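Local coordinates for Exo-poly-alpha-D-galacturonosidase (Thermotoga maritima, PDB 3JUR) that hydrolyses polygalacturonate from the chain end as a hyperthermoactive exopolygalacturonase of glycosyl hydrolase family 28, built on a beta-helix and assembled as a tetramer, at the interface of chains A and B. Residues are numbered along the deposited sequence; one frame, centred on the assembly and turned at random. Chains: chain A/B, Exo-poly-alpha-D-galacturonosidase.

The interface of chains A and B. Residues chain A 433-436; chain B 433-436.
A:Ser434 and B:Ser434 reach across a homodimeric, two-fold interface at which two beta-helices meet end to end near their C-termini, joining two subunits of the tetramer through strands 434-436 and the glycines before them. It illustrates how backbone N-H and C=O groups near the end of a beta-helix can be met by a partner's serine hydroxyls. The hydroxyl OG of A:Ser434, anti to its own carbonyl carbon (chi1 -90°), takes the backbone N-H of B:Arg435 at 2.7 Å. The same oxygen donates to the carbonyl O of B:Arg435 at 3.0 Å, lying in the carbonyl plane on a lone pair, so one hydroxyl serves both backbone polar groups of B:Arg435. On the other chain the hydroxyl engages differently: OG of B:Ser434 donates a hydrogen bond to O of A:Arg435 at 2.9 Å, tilted 26° from the carbonyl plane. The N-H of A:Arg435 goes instead to the carbonyl O of B:Gly433 (2.8 Å), a nearly straight bond whose donor stands above the carbonyl plane. That carbonyl also holds a water, 2.7 Å from B:Gly433 O. The water, 2.6 Å from A:Gly433 O, thus joins two carbonyl oxygens that cannot hydrogen-bond to each other directly. Alongside this polar seam the phenylalanine rings cross obliquely, CE1 of B:Phe436 meeting the edge of the A:Phe436 ring in its plane, 3.8 Å from CZ. The CE1 corner of A:Phe436 also lies against CB of B:Ser434 (3.9 Å), covering the serine beside its hydroxyl bond. The interface as a whole is two-fold, but the symmetry is only approximate in this patch, where the two glycine backbones are turned differently and the bonds differ between the chains. By combining a backbone N-H to carbonyl bond, serine hydroxyls, a bridging water and a small aromatic contact, this patch helps fasten the helix ends together and probably helps hold together the tetramer of this hyperthermoactive enzyme.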
ATOM      1  N   GLY A 433       3.893  -3.058   3.147  1.00 24.65           N
ATOM      2  CA  GLY A 433       3.074  -1.978   2.603  1.00 25.20           C
ATOM      3  C   GLY A 433       2.925  -1.908   1.089  1.00 25.27           C
ATOM      4  O   GLY A 433       2.406  -0.921   0.569  1.00 25.75           O
ATOM      5  N   SER A 434       3.390  -2.932   0.376  1.00 25.15           N
ATOM      6  CA  SER A 434       3.088  -3.084  -1.047  1.00 25.28           C
ATOM      7  C   SER A 434       2.009  -4.131  -1.217  1.00 25.22           C
ATOM      8  O   SER A 434       2.120  -5.241  -0.675  1.00 25.15           O
ATOM      9  CB  SER A 434       4.312  -3.520  -1.841  1.00 25.08           C
ATOM     10  OG  SER A 434       5.026  -2.406  -2.288  1.00 27.61           O
ATOM     11  N   ARG A 435       0.974  -3.773  -1.968  1.00 25.01           N
ATOM     12  CA  ARG A 435      -0.170  -4.648  -2.175  1.00 25.24           C
ATOM     13  C   ARG A 435      -0.079  -5.297  -3.544  1.00 24.66           C
ATOM     14  O   ARG A 435       0.189  -4.621  -4.539  1.00 24.35           O
ATOM     15  CB  ARG A 435      -1.483  -3.867  -2.053  1.00 25.49           C
ATOM     16  CG  ARG A 435      -2.643  -4.755  -1.636  1.00 29.00           C
ATOM     17  CD  ARG A 435      -4.011  -4.142  -1.904  1.00 34.59           C
ATOM     18  NE  ARG A 435      -5.017  -5.203  -1.954  1.00 38.06           N
ATOM     19  CZ  ARG A 435      -5.362  -5.866  -3.060  1.00 40.08           C
ATOM     20  NH1 ARG A 435      -4.804  -5.568  -4.230  1.00 40.78           N
ATOM     21  NH2 ARG A 435      -6.278  -6.824  -2.997  1.00 40.74           N
ATOM     22  N   PHE A 436      -0.287  -6.610  -3.582  1.00 24.16           N
ATOM     23  CA  PHE A 436      -0.349  -7.347  -4.835  1.00 23.90           C
ATOM     24  C   PHE A 436      -1.644  -8.134  -4.883  1.00 23.83           C
ATOM     25  O   PHE A 436      -1.881  -8.993  -4.026  1.00 23.04           O
ATOM     26  CB  PHE A 436       0.837  -8.310  -4.968  1.00 24.22           C
ATOM     27  CG  PHE A 436       2.166  -7.624  -5.034  1.00 23.97           C
ATOM     28  CD1 PHE A 436       2.604  -7.047  -6.224  1.00 24.59           C
ATOM     29  CD2 PHE A 436       2.983  -7.555  -3.910  1.00 23.81           C
ATOM     30  CE1 PHE A 436       3.835  -6.393  -6.290  1.00 25.12           C
ATOM     31  CE2 PHE A 436       4.216  -6.912  -3.958  1.00 24.67           C
ATOM     32  CZ  PHE A 436       4.645  -6.322  -5.153  1.00 25.07           C
TER
ATOM     33  N   GLY B 433      -0.709   0.490  -5.912  1.00 24.66           N
ATOM     34  CA  GLY B 433      -0.410   0.107  -4.522  1.00 24.73           C
ATOM     35  C   GLY B 433       0.851  -0.724  -4.279  1.00 24.81           C
ATOM     36  O   GLY B 433       1.092  -1.185  -3.151  1.00 24.62           O
ATOM     37  N   SER B 434       1.645  -0.919  -5.332  1.00 24.40           N
ATOM     38  CA  SER B 434       2.922  -1.631  -5.268  1.00 24.45           C
ATOM     39  C   SER B 434       4.076  -0.623  -5.326  1.00 24.35           C
ATOM     40  O   SER B 434       4.067   0.289  -6.160  1.00 23.93           O
ATOM     41  CB  SER B 434       3.057  -2.587  -6.460  1.00 24.48           C
ATOM     42  OG  SER B 434       1.977  -3.505  -6.545  1.00 25.87           O
ATOM     43  N   ARG B 435       5.066  -0.801  -4.451  1.00 24.25           N
ATOM     44  CA  ARG B 435       6.282   0.025  -4.453  1.00 24.32           C
ATOM     45  C   ARG B 435       7.520  -0.870  -4.467  1.00 23.86           C
ATOM     46  O   ARG B 435       7.649  -1.799  -3.654  1.00 23.27           O
ATOM     47  CB  ARG B 435       6.359   0.960  -3.241  1.00 24.39           C
ATOM     48  CG  ARG B 435       5.151   0.955  -2.344  1.00 27.34           C
ATOM     49  CD  ARG B 435       5.156   2.147  -1.416  1.00 29.95           C
ATOM     50  NE  ARG B 435       4.286   3.177  -1.954  1.00 33.34           N
ATOM     51  CZ  ARG B 435       4.632   4.437  -2.188  1.00 32.96           C
ATOM     52  NH1 ARG B 435       5.845   4.894  -1.901  1.00 33.71           N
ATOM     53  NH2 ARG B 435       3.732   5.245  -2.692  1.00 32.82           N
ATOM     54  N   PHE B 436       8.429  -0.575  -5.388  1.00 23.25           N
ATOM     55  CA  PHE B 436       9.618  -1.387  -5.573  1.00 23.32           C
ATOM     56  C   PHE B 436      10.853  -0.541  -5.294  1.00 22.98           C
ATOM     57  O   PHE B 436      11.249   0.281  -6.128  1.00 22.87           O
ATOM     58  CB  PHE B 436       9.665  -1.962  -7.001  1.00 23.38           C
ATOM     59  CG  PHE B 436       8.351  -2.549  -7.470  1.00 24.45           C
ATOM     60  CD1 PHE B 436       8.011  -3.863  -7.166  1.00 25.09           C
ATOM     61  CD2 PHE B 436       7.457  -1.784  -8.218  1.00 26.53           C
ATOM     62  CE1 PHE B 436       6.800  -4.411  -7.597  1.00 25.65           C
ATOM     63  CE2 PHE B 436       6.237  -2.323  -8.658  1.00 26.97           C
ATOM     64  CZ  PHE B 436       5.910  -3.641  -8.344  1.00 26.65           C
TER
HETATM   65  O   HOH W   1       1.415   0.691  -1.237  1.00 38.30           O